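Local atomic coordinates of TRAP dicarboxylate transporter-DctP subunit (Desulfovibrio desulfuricans subsp. desulfuricans, PDB entry 4NHB), a protein that binds sn-glycerol-3-phosphate and, as a periplasmic solute-binding subunit of the TRAP family, probably delivers it to a membrane transporter. Residues Pro173-Pro176 with Leu177-Asn180; Thr179-Ala182 with Lys183-Ile187; Met192-Ala195 with Glu196-Gly199. All coordinates share one frame; numbering follows the deposited sequence.

Contact 1: residues Pro173-Pro176 with Leu177-Asn180. With G3P (sn-glycerol-3-phosphate), chain P.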
ATOM      1  N   PRO A 173       9.057  -5.907   3.877  1.00  8.60           N
ATOM      2  CA  PRO A 173       8.965  -4.536   4.386  1.00  6.73           C
ATOM      3  C   PRO A 173       9.194  -4.540   5.888  1.00 12.80           C
ATOM      4  O   PRO A 173       8.854  -5.542   6.520  1.00  9.71           O
ATOM      5  CB  PRO A 173       7.510  -4.159   4.093  1.00  8.05           C
ATOM      6  CG  PRO A 173       7.142  -4.923   2.867  1.00  7.83           C
ATOM      7  CD  PRO A 173       7.849  -6.296   3.126  1.00  9.42           C
ATOM      8  N   ASN A 174       9.724  -3.455   6.432  1.00 14.72           N
ATOM      9  CA  ASN A 174       9.982  -3.344   7.874  1.00 21.74           C
ATOM     10  C   ASN A 174       8.764  -2.795   8.596  1.00 11.78           C
ATOM     11  O   ASN A 174       8.766  -1.691   9.105  1.00 14.80           O
ATOM     12  CB  ASN A 174      11.190  -2.451   8.148  1.00 16.79           C
ATOM     13  CG  ASN A 174      11.753  -2.633   9.566  1.00 22.53           C
ATOM     14  OD1 ASN A 174      11.337  -3.505  10.317  1.00 11.50           O
ATOM     15  ND2 ASN A 174      12.707  -1.802   9.917  1.00 31.48           N
ATOM     16  N   ILE A 175       7.712  -3.592   8.582  1.00 13.87           N
ATOM     17  CA  ILE A 175       6.432  -3.254   9.166  1.00  9.23           C
ATOM     18  C   ILE A 175       5.981  -4.518   9.877  1.00  9.75           C
ATOM     19  O   ILE A 175       6.142  -5.600   9.355  1.00 11.63           O
ATOM     20  CB  ILE A 175       5.374  -2.897   8.047  1.00 16.13           C
ATOM     21  CG1 ILE A 175       5.864  -1.768   7.141  1.00 13.38           C
ATOM     22  CG2 ILE A 175       4.041  -2.539   8.692  1.00 20.44           C
ATOM     23  CD1 ILE A 175       4.866  -1.364   5.995  1.00 10.30           C
ATOM     24  N   PRO A 176       5.439  -4.399  11.086  1.00 10.86           N
ATOM     25  CA  PRO A 176       5.200  -5.639  11.829  1.00 13.90           C
ATOM     26  C   PRO A 176       4.336  -6.707  11.121  1.00 11.06           C
ATOM     27  O   PRO A 176       4.653  -7.922  11.074  1.00 12.80           O
ATOM     28  CB  PRO A 176       4.545  -5.120  13.114  1.00 17.16           C
ATOM     29  CG  PRO A 176       5.266  -3.834  13.355  1.00 21.83           C
ATOM     30  CD  PRO A 176       5.389  -3.221  11.966  1.00 18.63           C
ATOM     31  N   LEU A 177       3.240  -6.282  10.522  1.00 15.65           N
ATOM     32  CA  LEU A 177       2.369  -7.252   9.895  1.00 18.72           C
ATOM     33  C   LEU A 177       3.105  -8.125   8.831  1.00 10.79           C
ATOM     34  O   LEU A 177       2.778  -9.303   8.658  1.00 11.74           O
ATOM     35  CB  LEU A 177       1.121  -6.538   9.347  1.00 21.07           C
ATOM     36  CG  LEU A 177       1.149  -6.029   7.924  1.00 23.61           C
ATOM     37  CD1 LEU A 177       0.726  -7.152   7.031  1.00 24.19           C
ATOM     38  CD2 LEU A 177       0.192  -4.842   7.750  1.00 23.22           C
ATOM     39  N   TYR A 178       4.110  -7.558   8.151  1.00 16.04           N
ATOM     40  CA  TYR A 178       4.922  -8.300   7.158  1.00  9.36           C
ATOM     41  C   TYR A 178       6.022  -9.247   7.752  1.00  7.32           C
ATOM     42  O   TYR A 178       6.236 -10.346   7.266  1.00 11.87           O
ATOM     43  CB  TYR A 178       5.592  -7.303   6.194  1.00 10.76           C
ATOM     44  CG  TYR A 178       4.610  -6.721   5.183  1.00  6.91           C
ATOM     45  CD1 TYR A 178       4.305  -7.402   4.041  1.00  9.84           C
ATOM     46  CD2 TYR A 178       3.961  -5.516   5.419  1.00  7.34           C
ATOM     47  CE1 TYR A 178       3.404  -6.871   3.104  1.00 12.00           C
ATOM     48  CE2 TYR A 178       3.037  -5.003   4.503  1.00  8.82           C
ATOM     49  CZ  TYR A 178       2.794  -5.686   3.347  1.00  9.46           C
ATOM     50  OH  TYR A 178       1.884  -5.215   2.432  1.00 12.94           O
ATOM     51  N   THR A 179       6.723  -8.782   8.773  1.00 11.56           N
ATOM     52  CA  THR A 179       7.750  -9.602   9.422  1.00 15.07           C
ATOM     53  C   THR A 179       7.056 -10.763  10.132  1.00 14.63           C
ATOM     54  O   THR A 179       7.526 -11.896  10.078  1.00 16.90           O
ATOM     55  CB  THR A 179       8.609  -8.778  10.412  1.00 16.53           C
ATOM     56  OG1 THR A 179       7.767  -8.141  11.376  1.00 18.40           O
ATOM     57  CG2 THR A 179       9.439  -7.693   9.666  1.00 20.09           C
ATOM     58  N   ASN A 180       5.910 -10.490  10.745  1.00 22.42           N
ATOM     59  CA  ASN A 180       5.128 -11.563  11.365  1.00 21.46           C
ATOM     60  C   ASN A 180       4.628 -12.581  10.344  1.00 23.19           C
ATOM     61  O   ASN A 180       4.691 -13.788  10.536  1.00 18.99           O
ATOM     62  CB  ASN A 180       3.936 -10.995  12.118  1.00 13.40           C
ATOM     63  CG  ASN A 180       3.218 -12.072  12.892  1.00 30.59           C
ATOM     64  OD1 ASN A 180       3.792 -12.670  13.805  1.00 27.60           O
ATOM     65  ND2 ASN A 180       2.000 -12.383  12.487  1.00 15.83           N
TER
HETATM   66  O1  G3P P 414       1.449  -0.632   2.637  1.00  8.17           O
HETATM   67  C1  G3P P 414       2.678  -1.185   3.006  1.00  5.69           C
HETATM   68  C2  G3P P 414       3.520  -1.475   1.757  1.00  9.61           C
HETATM   69  O2  G3P P 414       3.714  -0.282   1.047  1.00  7.84           O
HETATM   70  C3  G3P P 414       4.876  -2.060   2.181  1.00  5.07           C
HETATM   71  O1P G3P P 414       5.374  -2.847   1.146  1.00  6.91           O
HETATM   72  O4P G3P P 414       5.728  -1.103  -0.517  1.00  8.98           O
HETATM   73  O2P G3P P 414       7.620  -1.685   1.083  1.00  4.76           O
HETATM   74  O3P G3P P 414       7.021  -3.260  -0.755  1.00  7.17           O
HETATM   75  P   G3P P 414       6.508  -2.176   0.189  1.00  5.82           P
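I175 O and P176 O take the first backbone bonds of helix 176-184, where the loop leaving strand 169-172 turns into the helix of a beta-alpha-beta unit. I175 is the N-cap residue. T179 N donates to I175 O at 3.3 Å, nearly straight, and Y178 N adds a weak bond to the same oxygen. One residue on, N180 N reaches P176 O at 2.9 Å with an N-H...O angle of 168°. Ahead of the cap, N174 is the centre of an inverse gamma turn closed by a weak bond from I175 N to P173 O; its two neighbours in sequence, P173 and I175, both touch the bound sn-glycerol-3-phosphate.

The Y178 ring is the main side-chain link between loop and helix. P173 lays its CG over one face in a CH-pi contact, 3.9 Å from the ring centroid and 13° off the normal, while L177 CD1 sits over the opposite face. I175 CB comes in at the edge, near the ring plane. With CG anti to its carbonyl carbon (chi1 -75°), Y178 turns back under the loop, and its hydroxyl hydrogen-bonds E107 and, weakly, R151, two ligand-binding residues. The aromatic ring is thus fixed both by packing and at its polar end, and its CE2 comes within 4.1 Å of ligand C1. The two pocket residues of the loop meet the ligand with carbon atoms: I175 CD1 lies 3.7 Å from ligand C1, and P173 CG lies 3.2 Å from the phosphate ester oxygen O1P.

Contact 2: residues Thr179-Ala182 with Lys183-Ile187; sequences TNFA and KECGI
A182 and I187 meet where helix 176-184 ends and the chain turns toward strand 188-191, the second strand of the beta-alpha-beta unit. Along the last turn, E184 N bonds N180 O at 3.2 Å. The E184 side chain, bent at chi2 (-66°), brings OE2 to a water that donates both to it and, at 3.0 Å, to N180 OD1, a bridge between residues one helical turn apart; OE1 forms a salt bridge with R308 of helix 296-308. C185 N donates to A182 O from well above the carbonyl plane. Its SG lies over one face of the F181 ring, 3.8 Å from the centroid and 25° off the normal, displaced toward the rim near CZ; H233 also meets this ring, with nearly parallel planes. G186, with positive phi, breaks the helix in a Schellman motif: its N bonds K183 O at 2.7 Å. I187 N then returns to A182 O at 2.9 Å, from the face of the carbonyl plane opposite to C185 N. I187 also sets CB 4.0 Å from A182 CB, with V172 against the alanine and M170 against the isoleucine. A182 O is thus held by two unequal bonds, the straighter from I187 N, while apolar contacts carry C185 toward helix 296-308 and the A182-I187 pair toward strand 169-172.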
ATOM      1  N   THR A 179       6.723  -8.782   8.773  1.00 11.56           N
ATOM      2  CA  THR A 179       7.750  -9.602   9.422  1.00 15.07           C
ATOM      3  C   THR A 179       7.056 -10.763  10.132  1.00 14.63           C
ATOM      4  O   THR A 179       7.526 -11.896  10.078  1.00 16.90           O
ATOM      5  CB  THR A 179       8.609  -8.778  10.412  1.00 16.53           C
ATOM      6  OG1 THR A 179       7.767  -8.141  11.376  1.00 18.40           O
ATOM      7  CG2 THR A 179       9.439  -7.693   9.666  1.00 20.09           C
ATOM      8  N   ASN A 180       5.910 -10.490  10.745  1.00 22.42           N
ATOM      9  CA  ASN A 180       5.128 -11.563  11.365  1.00 21.46           C
ATOM     10  C   ASN A 180       4.628 -12.581  10.344  1.00 23.19           C
ATOM     11  O   ASN A 180       4.691 -13.788  10.536  1.00 18.99           O
ATOM     12  CB  ASN A 180       3.936 -10.995  12.118  1.00 13.40           C
ATOM     13  CG  ASN A 180       3.218 -12.072  12.892  1.00 30.59           C
ATOM     14  OD1 ASN A 180       3.792 -12.670  13.805  1.00 27.60           O
ATOM     15  ND2 ASN A 180       2.000 -12.383  12.487  1.00 15.83           N
ATOM     16  N   PHE A 181       4.121 -12.086   9.230  1.00 16.43           N
ATOM     17  CA  PHE A 181       3.591 -12.963   8.261  1.00 14.11           C
ATOM     18  C   PHE A 181       4.700 -13.834   7.644  1.00 22.85           C
ATOM     19  O   PHE A 181       4.495 -15.027   7.374  1.00 18.81           O
ATOM     20  CB  PHE A 181       2.834 -12.157   7.200  1.00 17.45           C
ATOM     21  CG  PHE A 181       2.304 -12.987   6.112  1.00 19.08           C
ATOM     22  CD1 PHE A 181       1.236 -13.821   6.328  1.00 20.53           C
ATOM     23  CD2 PHE A 181       2.904 -12.984   4.865  1.00 18.47           C
ATOM     24  CE1 PHE A 181       0.763 -14.621   5.319  1.00 24.04           C
ATOM     25  CE2 PHE A 181       2.412 -13.767   3.861  1.00 21.10           C
ATOM     26  CZ  PHE A 181       1.354 -14.587   4.083  1.00 20.77           C
ATOM     27  N   ALA A 182       5.872 -13.246   7.413  1.00 14.64           N
ATOM     28  CA  ALA A 182       6.978 -14.010   6.847  1.00 15.87           C
ATOM     29  C   ALA A 182       7.313 -15.188   7.750  1.00 18.09           C
ATOM     30  O   ALA A 182       7.500 -16.316   7.302  1.00 22.67           O
ATOM     31  CB  ALA A 182       8.194 -13.116   6.655  1.00 16.52           C
ATOM     32  N   LYS A 183       7.355 -14.934   9.038  1.00 15.16           N
ATOM     33  CA  LYS A 183       7.609 -16.009   9.994  1.00 29.39           C
ATOM     34  C   LYS A 183       6.622 -17.142   9.811  1.00 28.31           C
ATOM     35  O   LYS A 183       7.026 -18.304   9.623  1.00 27.92           O
ATOM     36  CB  LYS A 183       7.518 -15.489  11.419  1.00 26.23           C
ATOM     37  CG  LYS A 183       8.218 -14.165  11.582  1.00 34.65           C
ATOM     38  CD  LYS A 183       9.051 -14.076  12.811  1.00 27.38           C
ATOM     39  CE  LYS A 183       9.412 -12.655  13.072  1.00 29.95           C
ATOM     40  NZ  LYS A 183      10.036 -12.435  14.409  1.00 31.69           N
ATOM     41  N   GLU A 184       5.332 -16.805   9.825  1.00 19.56           N
ATOM     42  CA  GLU A 184       4.302 -17.827   9.779  1.00 22.80           C
ATOM     43  C   GLU A 184       4.466 -18.636   8.499  1.00 26.53           C
ATOM     44  O   GLU A 184       4.010 -19.771   8.423  1.00 31.55           O
ATOM     45  CB  GLU A 184       2.903 -17.208   9.821  1.00 24.65           C
ATOM     46  CG  GLU A 184       2.487 -16.621  11.150  1.00 20.74           C
ATOM     47  CD  GLU A 184       2.337 -17.667  12.238  1.00 23.40           C
ATOM     48  OE1 GLU A 184       2.477 -18.881  11.929  1.00 22.63           O
ATOM     49  OE2 GLU A 184       2.122 -17.265  13.391  1.00 17.52           O
ATOM     50  N   CYS A 185       5.109 -18.058   7.490  1.00 19.89           N
ATOM     51  CA  CYS A 185       5.277 -18.731   6.202  1.00 24.67           C
ATOM     52  C   CYS A 185       6.551 -19.607   6.172  1.00 27.36           C
ATOM     53  O   CYS A 185       6.859 -20.290   5.171  1.00 23.94           O
ATOM     54  CB  CYS A 185       5.363 -17.703   5.082  1.00 20.78           C
ATOM     55  SG  CYS A 185       3.805 -16.997   4.618  1.00 18.68           S
ATOM     56  N   GLY A 186       7.289 -19.557   7.264  1.00 14.60           N
ATOM     57  CA  GLY A 186       8.589 -20.213   7.336  1.00 25.21           C
ATOM     58  C   GLY A 186       9.650 -19.478   6.528  1.00 30.87           C
ATOM     59  O   GLY A 186      10.653 -20.069   6.151  1.00 22.57           O
ATOM     60  N   ILE A 187       9.416 -18.189   6.255  1.00 28.85           N
ATOM     61  CA  ILE A 187      10.326 -17.388   5.444  1.00 22.19           C
ATOM     62  C   ILE A 187      11.377 -16.674   6.310  1.00 20.12           C
ATOM     63  O   ILE A 187      11.056 -16.120   7.355  1.00 17.21           O
ATOM     64  CB  ILE A 187       9.532 -16.328   4.641  1.00 20.47           C
ATOM     65  CG1 ILE A 187       8.739 -16.997   3.517  1.00 21.12           C
ATOM     66  CG2 ILE A 187      10.473 -15.271   4.070  1.00 25.63           C
ATOM     67  CD1 ILE A 187       7.562 -16.128   2.937  1.00 19.18           C
TER
HETATM   68  O   HOH W   1       4.630 -15.530  13.936  1.00 25.27           O

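Contact 3: residues Met192-Ala195 with Glu196-Gly199; sequences MPFA and EVPG
P193 and E196 lie side by side and point the same way, the glutamate carboxylate lying alongside the proline ring at CD and CG. E196 OE2 comes within 3.9 Å of P193 CD, and OE1 lies 3.8 Å from M192 CB, so the acid end rests against carbon on both residues. E196 chi1 (-71°), with CG anti to the carbonyl carbon, directs the chain back alongside the loop rather than along the helix that follows, and the extension beyond CG gives it the reach. M192 starts differently: with chi1 at 67° its CG stands between the backbone N and the carbonyl carbon, and an extended chi2 carries SD to the neighbourhood of E196 O; the bend at chi3 turns only CE.

V197 CG2 meets the F194 ring obliquely, 4.2 Å from CD1, and both side chains also touch R171. The ring is part of the sn-glycerol-3-phosphate pocket and makes a cation-pi contact with K37, a residue that binds the ligand. The loop between strand 188-191 and helix 197-203 thereby contributes F194 to the pocket of this family 7 solute-binding protein, which has the periplasmic-binding-protein fold.

Two backbone bonds wind the chain into that helix. E196 N donates to P193 O at 3.0 Å and V197 N to F194 O at 2.9 Å, each donor standing well above the plane of its carbonyl, as fits the tight i to i+3 spacing. P198 has no N-H to continue the series; its CD packs 3.3 Å from A195 O instead. Farther along, a water donates to A195 O at 2.6 Å and accepts from G199 N, spanning the proline-containing turn.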
ATOM      1  N   MET A 192      13.690  -4.420   5.005  1.00 19.03           N
ATOM      2  CA  MET A 192      14.294  -3.203   4.502  1.00 17.10           C
ATOM      3  C   MET A 192      13.249  -2.307   3.815  1.00 20.94           C
ATOM      4  O   MET A 192      12.303  -2.805   3.183  1.00 18.43           O
ATOM      5  CB  MET A 192      15.401  -3.542   3.525  1.00 18.33           C
ATOM      6  CG  MET A 192      14.925  -4.168   2.252  1.00 27.81           C
ATOM      7  SD  MET A 192      16.311  -4.701   1.225  1.00 19.62           S
ATOM      8  CE  MET A 192      16.820  -6.222   1.996  1.00 21.82           C
ATOM      9  N   PRO A 193      13.393  -0.974   3.955  1.00 20.30           N
ATOM     10  CA  PRO A 193      12.500  -0.093   3.201  1.00 14.13           C
ATOM     11  C   PRO A 193      12.502  -0.361   1.695  1.00 16.09           C
ATOM     12  O   PRO A 193      13.484  -0.824   1.104  1.00 14.01           O
ATOM     13  CB  PRO A 193      13.059   1.315   3.476  1.00 23.30           C
ATOM     14  CG  PRO A 193      13.776   1.185   4.752  1.00 27.30           C
ATOM     15  CD  PRO A 193      14.253  -0.228   4.888  1.00 26.39           C
ATOM     16  N   PHE A 194      11.392  -0.009   1.062  1.00 16.08           N
ATOM     17  CA  PHE A 194      11.266  -0.202  -0.370  1.00 18.09           C
ATOM     18  C   PHE A 194      12.402   0.452  -1.190  1.00 20.51           C
ATOM     19  O   PHE A 194      12.900  -0.112  -2.175  1.00 18.69           O
ATOM     20  CB  PHE A 194       9.934   0.368  -0.827  1.00 18.85           C
ATOM     21  CG  PHE A 194       9.636   0.060  -2.249  1.00 15.92           C
ATOM     22  CD1 PHE A 194       9.332  -1.244  -2.615  1.00 15.36           C
ATOM     23  CD2 PHE A 194       9.697   1.051  -3.223  1.00 17.86           C
ATOM     24  CE1 PHE A 194       9.076  -1.559  -3.947  1.00 21.58           C
ATOM     25  CE2 PHE A 194       9.453   0.740  -4.557  1.00 12.06           C
ATOM     26  CZ  PHE A 194       9.137  -0.548  -4.912  1.00 18.84           C
ATOM     27  N   ALA A 195      12.785   1.656  -0.780  1.00 20.28           N
ATOM     28  CA  ALA A 195      13.824   2.414  -1.452  1.00 17.66           C
ATOM     29  C   ALA A 195      15.133   1.617  -1.590  1.00 14.62           C
ATOM     30  O   ALA A 195      15.892   1.841  -2.528  1.00 17.15           O
ATOM     31  CB  ALA A 195      14.074   3.715  -0.720  1.00 15.89           C
ATOM     32  N   GLU A 196      15.378   0.667  -0.686  1.00 12.10           N
ATOM     33  CA  GLU A 196      16.648  -0.077  -0.677  1.00 17.26           C
ATOM     34  C   GLU A 196      16.566  -1.349  -1.555  1.00 19.54           C
ATOM     35  O   GLU A 196      17.554  -2.105  -1.708  1.00 15.03           O
ATOM     36  CB  GLU A 196      17.043  -0.421   0.777  1.00 21.26           C
ATOM     37  CG  GLU A 196      17.504   0.797   1.613  1.00 23.94           C
ATOM     38  CD  GLU A 196      17.755   0.467   3.092  1.00 27.57           C
ATOM     39  OE1 GLU A 196      17.997  -0.720   3.401  1.00 23.49           O
ATOM     40  OE2 GLU A 196      17.709   1.389   3.947  1.00 21.77           O
ATOM     41  N   VAL A 197      15.375  -1.601  -2.094  1.00 21.02           N
ATOM     42  CA  VAL A 197      15.119  -2.871  -2.765  1.00 19.46           C
ATOM     43  C   VAL A 197      15.960  -3.009  -4.031  1.00 20.85           C
ATOM     44  O   VAL A 197      16.522  -4.083  -4.290  1.00 18.38           O
ATOM     45  CB  VAL A 197      13.636  -3.075  -3.089  1.00 13.38           C
ATOM     46  CG1 VAL A 197      13.436  -4.215  -4.112  1.00 18.98           C
ATOM     47  CG2 VAL A 197      12.845  -3.409  -1.798  1.00 13.81           C
ATOM     48  N   PRO A 198      16.044  -1.928  -4.825  1.00 17.97           N
ATOM     49  CA  PRO A 198      16.833  -2.046  -6.065  1.00 20.82           C
ATOM     50  C   PRO A 198      18.321  -2.399  -5.783  1.00 14.52           C
ATOM     51  O   PRO A 198      18.884  -3.351  -6.356  1.00 21.94           O
ATOM     52  CB  PRO A 198      16.668  -0.672  -6.706  1.00 22.73           C
ATOM     53  CG  PRO A 198      15.358  -0.126  -6.103  1.00 19.01           C
ATOM     54  CD  PRO A 198      15.394  -0.604  -4.700  1.00 17.43           C
ATOM     55  N   GLY A 199      18.957  -1.676  -4.876  1.00 13.61           N
ATOM     56  CA  GLY A 199      20.320  -2.035  -4.492  1.00 22.68           C
ATOM     57  C   GLY A 199      20.417  -3.461  -3.937  1.00 23.08           C
ATOM     58  O   GLY A 199      21.391  -4.185  -4.199  1.00 19.68           O
TER
HETATM   59  O   HOH W   2      18.138   0.855  -3.450  1.00 10.45           O

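How the contacts relate
Along the chain, contact 1 comes first: it closes the turn from strand 169-172 into helix 176-184, beside the ligand. Contact 2 begins on the residues where contact 1 ends, sharing T179 and N180, and finishes the same helix, so the two overlap in series rather than nest. The chain then runs through strand 188-191, parallel to 169-172, and contact 3 closes the next turn, into helix 197-203. Contacts 1 and 3 thus follow neighbouring parallel strands and both reach the pocket, with nearest atoms about 4 Å apart and no touch. Contact 2, centred about 19 Å from contact 3, lies at the far end of helix 176-184 and faces helix 296-308.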